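Local coordinates for ABC transporter ATP-binding protein (PDB 2PJZ) that probably binds and hydrolyses ATP as the nucleotide-binding subunit of an ABC transporter, perhaps one for cobalt, at residues Q3-L11 / G40-I50. Sequence-based numbering, arbitrary orientation. Where two conformers were deposited one is given.
With SO4 (sulfate ion), chain C; SO4 (sulfate ion), chain F.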
ATOM      1  N   GLN A   3      -5.276  -6.078 -12.405  1.00  7.50           N
ATOM      2  CA  GLN A   3      -4.239  -6.764 -13.193  1.00  7.13           C
ATOM      3  C   GLN A   3      -3.202  -5.736 -13.626  1.00  8.95           C
ATOM      4  O   GLN A   3      -3.568  -4.765 -14.292  1.00  8.31           O
ATOM      5  CB  GLN A   3      -4.792  -7.379 -14.463  1.00  9.00           C
ATOM      6  CG  GLN A   3      -5.842  -8.473 -14.275  1.00  9.42           C
ATOM      7  CD  GLN A   3      -6.593  -8.691 -15.561  1.00 12.37           C
ATOM      8  OE1 GLN A   3      -7.651  -8.091 -15.776  1.00 11.01           O
ATOM      9  NE2 GLN A   3      -6.018  -9.501 -16.457  1.00 10.67           N
ATOM     10  N   LEU A   4      -1.937  -5.950 -13.244  1.00  7.02           N
ATOM     11  CA  LEU A   4      -0.823  -5.170 -13.849  1.00  8.44           C
ATOM     12  C   LEU A   4      -0.182  -6.067 -14.856  1.00  8.67           C
ATOM     13  O   LEU A   4       0.298  -7.192 -14.515  1.00  8.72           O
ATOM     14  CB  LEU A   4       0.208  -4.697 -12.800  1.00  7.58           C
ATOM     15  CG  LEU A   4      -0.156  -3.504 -11.902  1.00 11.10           C
ATOM     16  CD1 LEU A   4      -1.447  -3.715 -11.101  1.00 10.51           C
ATOM     17  CD2 LEU A   4       1.020  -3.180 -10.983  1.00 12.27           C
ATOM     18  N   LYS A   5      -0.201  -5.664 -16.128  0.50  8.37           N
ATOM     19  CA  LYS A   5       0.370  -6.518 -17.191  0.50  8.98           C
ATOM     20  C   LYS A   5       1.528  -5.826 -17.896  0.50  8.72           C
ATOM     21  O   LYS A   5       1.312  -4.981 -18.771  0.50  9.06           O
ATOM     22  CB  LYS A   5      -0.681  -6.952 -18.239  0.50  8.81           C
ATOM     23  CG  LYS A   5      -2.029  -7.454 -17.690  0.50 10.66           C
ATOM     24  CD  LYS A   5      -1.928  -8.727 -16.844  0.50 14.50           C
ATOM     25  CE  LYS A   5      -1.614 -10.004 -17.676  0.50 15.81           C
ATOM     26  NZ  LYS A   5      -1.591 -11.230 -16.808  0.50 10.87           N
ATOM     27  N   ASN A   6       2.741  -6.187 -17.488  1.00  9.20           N
ATOM     28  CA  ASN A   6       3.999  -5.651 -18.026  1.00  9.11           C
ATOM     29  C   ASN A   6       4.080  -4.127 -17.826  1.00  8.81           C
ATOM     30  O   ASN A   6       4.321  -3.367 -18.770  1.00  8.58           O
ATOM     31  CB  ASN A   6       4.134  -5.988 -19.527  1.00 10.88           C
ATOM     32  CG  ASN A   6       5.551  -5.754 -20.047  1.00 13.65           C
ATOM     33  OD1 ASN A   6       6.521  -6.063 -19.358  1.00 14.11           O
ATOM     34  ND2 ASN A   6       5.664  -5.201 -21.246  1.00 14.54           N
ATOM     35  N   VAL A   7       3.862  -3.696 -16.589  1.00  8.70           N
ATOM     36  CA  VAL A   7       3.888  -2.267 -16.261  1.00  7.40           C
ATOM     37  C   VAL A   7       5.331  -1.766 -16.104  1.00  7.86           C
ATOM     38  O   VAL A   7       6.168  -2.450 -15.513  1.00  7.69           O
ATOM     39  CB  VAL A   7       3.062  -1.986 -14.982  1.00  6.93           C
ATOM     40  CG1 VAL A   7       3.175  -0.498 -14.550  1.00  7.50           C
ATOM     41  CG2 VAL A   7       1.598  -2.324 -15.278  1.00  7.30           C
ATOM     42  N   GLY A   8       5.611  -0.585 -16.646  1.00  7.28           N
ATOM     43  CA  GLY A   8       6.924   0.053 -16.421  1.00  8.33           C
ATOM     44  C   GLY A   8       6.627   1.480 -15.979  1.00  8.42           C
ATOM     45  O   GLY A   8       5.635   2.093 -16.426  1.00  9.16           O
ATOM     46  N   ILE A   9       7.427   2.016 -15.063  1.00  8.42           N
ATOM     47  CA  ILE A   9       7.269   3.410 -14.684  0.50  8.66           C
ATOM     48  C   ILE A   9       8.626   4.000 -14.380  1.00  8.66           C
ATOM     49  O   ILE A   9       9.466   3.341 -13.775  1.00  9.84           O
ATOM     50  CB  ILE A   9       6.357   3.623 -13.446  0.50  8.67           C
ATOM     51  CG1 ILE A   9       5.231   2.578 -13.362  0.50  9.02           C
ATOM     52  CG2 ILE A   9       5.821   5.054 -13.467  0.50  7.37           C
ATOM     53  CD1 ILE A   9       4.422   2.621 -12.092  0.50  8.78           C
ATOM     54  N   THR A  10       8.845   5.231 -14.821  1.00  8.55           N
ATOM     55  CA  THR A  10      10.126   5.904 -14.551  1.00  8.06           C
ATOM     56  C   THR A  10      10.137   6.448 -13.146  1.00  9.16           C
ATOM     57  O   THR A  10       9.214   7.180 -12.739  1.00  8.61           O
ATOM     58  CB  THR A  10      10.358   7.023 -15.542  1.00  8.96           C
ATOM     59  OG1 THR A  10      10.464   6.445 -16.851  1.00  8.80           O
ATOM     60  CG2 THR A  10      11.635   7.836 -15.209  1.00  7.42           C
ATOM     61  N   LEU A  11      11.171   6.090 -12.394  1.00  7.07           N
ATOM     62  CA  LEU A  11      11.279   6.591 -11.022  1.00  8.21           C
ATOM     63  C   LEU A  11      12.147   7.810 -10.917  1.00  8.89           C
ATOM     64  O   LEU A  11      11.919   8.646 -10.040  1.00 10.12           O
ATOM     65  CB  LEU A  11      11.859   5.491 -10.101  1.00  8.34           C
ATOM     66  CG  LEU A  11      11.066   4.183 -10.024  1.00  7.68           C
ATOM     67  CD1 LEU A  11      11.674   3.237  -8.948  1.00 10.87           C
ATOM     68  CD2 LEU A  11       9.575   4.506  -9.698  1.00 10.22           C
ATOM     69  N   GLY A  40      11.989   4.475  -1.544  1.00 17.75           N
ATOM     70  CA  GLY A  40      12.647   4.667  -2.839  1.00 17.55           C
ATOM     71  C   GLY A  40      12.478   3.569  -3.870  1.00 16.41           C
ATOM     72  O   GLY A  40      12.947   3.702  -5.003  1.00 17.29           O
ATOM     73  N   SER A  41      11.793   2.482  -3.519  1.00 13.52           N
ATOM     74  CA  SER A  41      11.713   1.345  -4.417  1.00 12.75           C
ATOM     75  C   SER A  41      10.670   1.556  -5.558  1.00 11.58           C
ATOM     76  O   SER A  41      10.665   0.816  -6.525  1.00 11.86           O
ATOM     77  CB  SER A  41      11.390   0.056  -3.652  1.00 11.93           C
ATOM     78  OG  SER A  41      10.180   0.212  -2.929  1.00 16.43           O
ATOM     79  N   GLY A  42       9.800   2.546  -5.418  1.00 11.34           N
ATOM     80  CA  GLY A  42       8.777   2.801  -6.419  1.00 11.08           C
ATOM     81  C   GLY A  42       7.366   2.378  -5.999  1.00 13.12           C
ATOM     82  O   GLY A  42       6.452   2.441  -6.831  1.00 12.14           O
ATOM     83  N   LYS A  43       7.177   1.980  -4.721  1.00 12.19           N
ATOM     84  CA  LYS A  43       5.865   1.472  -4.250  1.00 14.17           C
ATOM     85  C   LYS A  43       4.759   2.498  -4.452  1.00 13.97           C
ATOM     86  O   LYS A  43       3.703   2.165  -4.993  1.00 14.21           O
ATOM     87  CB  LYS A  43       5.892   1.068  -2.751  1.00 14.65           C
ATOM     88  CG  LYS A  43       6.954   0.123  -2.352  1.00 15.17           C
ATOM     89  CD  LYS A  43       6.874  -0.210  -0.833  1.00 15.06           C
ATOM     90  CE  LYS A  43       6.754   1.022   0.060  1.00 19.20           C
ATOM     91  NZ  LYS A  43       8.023   1.806   0.098  1.00 23.50           N
ATOM     92  N   THR A  44       5.001   3.741  -4.029  1.00 13.38           N
ATOM     93  CA  THR A  44       4.005   4.774  -4.066  1.00 14.27           C
ATOM     94  C   THR A  44       3.709   5.149  -5.528  1.00 13.68           C
ATOM     95  O   THR A  44       2.554   5.374  -5.889  1.00 12.39           O
ATOM     96  CB  THR A  44       4.423   6.033  -3.259  1.00 14.93           C
ATOM     97  OG1 THR A  44       4.551   5.683  -1.887  1.00 17.03           O
ATOM     98  CG2 THR A  44       3.379   7.167  -3.403  1.00 17.31           C
ATOM     99  N   THR A  45       4.761   5.190  -6.345  1.00 12.59           N
ATOM    100  CA  THR A  45       4.618   5.443  -7.775  1.00 12.75           C
ATOM    101  C   THR A  45       3.718   4.385  -8.429  1.00 12.13           C
ATOM    102  O   THR A  45       2.894   4.708  -9.271  1.00 10.22           O
ATOM    103  CB  THR A  45       5.990   5.520  -8.488  1.00 13.47           C
ATOM    104  OG1 THR A  45       6.702   6.645  -7.954  1.00 14.54           O
ATOM    105  CG2 THR A  45       5.805   5.751  -9.957  1.00 14.56           C
ATOM    106  N   LEU A  46       3.874   3.136  -8.030  1.00 11.38           N
ATOM    107  CA  LEU A  46       3.006   2.061  -8.547  1.00 13.20           C
ATOM    108  C   LEU A  46       1.534   2.294  -8.196  1.00 11.66           C
ATOM    109  O   LEU A  46       0.654   2.196  -9.055  1.00  9.56           O
ATOM    110  CB  LEU A  46       3.488   0.719  -7.997  1.00 13.58           C
ATOM    111  CG  LEU A  46       3.491  -0.581  -8.798  1.00 19.74           C
ATOM    112  CD1 LEU A  46       4.032  -0.386 -10.193  1.00 21.07           C
ATOM    113  CD2 LEU A  46       4.407  -1.570  -8.027  1.00 16.68           C
ATOM    114  N   LEU A  47       1.270   2.667  -6.946  1.00 10.31           N
ATOM    115  CA  LEU A  47      -0.085   2.998  -6.543  1.00 10.62           C
ATOM    116  C   LEU A  47      -0.642   4.199  -7.279  1.00  9.82           C
ATOM    117  O   LEU A  47      -1.830   4.227  -7.609  1.00  9.16           O
ATOM    118  CB  LEU A  47      -0.104   3.267  -5.034  1.00 11.87           C
ATOM    119  CG  LEU A  47      -1.186   2.625  -4.177  1.00 16.94           C
ATOM    120  CD1 LEU A  47      -1.581   1.140  -4.547  1.00 13.00           C
ATOM    121  CD2 LEU A  47      -0.701   2.699  -2.719  1.00 15.88           C
ATOM    122  N   ARG A  48       0.197   5.206  -7.528  1.00  8.38           N
ATOM    123  CA  ARG A  48      -0.258   6.376  -8.268  0.50  8.63           C
ATOM    124  C   ARG A  48      -0.694   5.967  -9.694  1.00  7.23           C
ATOM    125  O   ARG A  48      -1.732   6.404 -10.173  1.00  7.33           O
ATOM    126  CB  ARG A  48       0.821   7.479  -8.266  0.50  8.79           C
ATOM    127  CG  ARG A  48       0.904   8.262  -6.931  0.50  9.83           C
ATOM    128  CD  ARG A  48       2.120   9.203  -6.859  0.50 10.74           C
ATOM    129  NE  ARG A  48       1.979  10.361  -7.734  0.50 17.48           N
ATOM    130  CZ  ARG A  48       2.981  11.121  -8.175  0.50 19.84           C
ATOM    131  NH1 ARG A  48       4.242  10.861  -7.848  0.50 21.50           N
ATOM    132  NH2 ARG A  48       2.713  12.156  -8.954  0.50 20.66           N
ATOM    133  N   ALA A  49       0.095   5.130 -10.359  1.00  6.57           N
ATOM    134  CA  ALA A  49      -0.265   4.621 -11.686  1.00  6.95           C
ATOM    135  C   ALA A  49      -1.601   3.853 -11.661  1.00  6.59           C
ATOM    136  O   ALA A  49      -2.484   4.083 -12.502  1.00  7.12           O
ATOM    137  CB  ALA A  49       0.837   3.757 -12.245  1.00  6.93           C
ATOM    138  N   ILE A  50      -1.748   2.940 -10.708  1.00  7.93           N
ATOM    139  CA  ILE A  50      -3.009   2.168 -10.578  1.00  7.83           C
ATOM    140  C   ILE A  50      -4.205   3.109 -10.350  1.00  7.07           C
ATOM    141  O   ILE A  50      -5.305   2.872 -10.871  1.00  7.01           O
ATOM    142  CB  ILE A  50      -2.893   1.123  -9.399  1.00  8.09           C
ATOM    143  CG1 ILE A  50      -1.812   0.066  -9.707  1.00  7.78           C
ATOM    144  CG2 ILE A  50      -4.257   0.490  -9.100  1.00  9.04           C
ATOM    145  CD1 ILE A  50      -1.423  -0.797  -8.443  1.00  9.47           C
TER
HETATM  146  S   SO4 C 502       8.620   4.270  -2.325  1.00 23.51           S
HETATM  147  O1  SO4 C 502       9.150   4.854  -3.587  1.00 21.96           O
HETATM  148  O2  SO4 C 502       7.197   4.636  -2.216  1.00 23.25           O
HETATM  149  O3  SO4 C 502       8.715   2.821  -2.297  1.00 18.08           O
HETATM  150  O4  SO4 C 502       9.270   4.859  -1.177  1.00 24.47           O
HETATM  151  S   SO4 F 505       8.599   3.221 -19.221  1.00 35.21           S
HETATM  152  O1  SO4 F 505       9.852   3.479 -18.380  1.00 27.39           O
HETATM  153  O2  SO4 F 505       8.444   3.895 -20.586  1.00 24.06           O
HETATM  154  O3  SO4 F 505       8.500   1.772 -19.484  1.00 18.23           O
HETATM  155  O4  SO4 F 505       7.460   3.600 -18.362  1.00 32.19           O
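In one of its two conformers, Ile9 puts its CD1 tip between Leu46 and Ala49 of helix 43-50. Ile9 CD1 lies 3.6 Å from Leu46 CD1, and the two side chains cross at about a right angle. The Ile9 and Thr45 side chains run past each other in opposite directions, with Ile9 CG2 3.6 Å from Thr45 CG2. Leu4 meets Ile50 at the C-terminal end of the helix, also at about a right angle, with Leu4 CD1 3.9 Å from Ile50 CD1. Leu11 lies over Gly42, the N-cap residue, at the N-terminal end. Leu11 CD2 sits 3.8 Å from Gly42 CA, and the Leu11 and Thr45 side chains cross obliquely. Strand 2-11 belongs to the antiparallel sheet of an ABC ATPase domain, and 40-44 matches the end of a Walker A P-loop. The chain C sulfate, probably from crystallisation, occupies this loop much as a nucleotide phosphate would. Backbone amides of Gly40, Gly42, Lys43 and Thr44 bind it. The Lys43 chain bends at chi3 (-49°) and chi4 (-71°), curling Lys43 NZ back to 2.7 Å from O3 of the chain C sulfate. Gly37 O also accepts from this NZ. A methionine in place of Lys43 would probably leave the sulfate without its lysine charge and Gly37 O without this donor. Thr44 OG1 is hydrogen-bonded to Asp153.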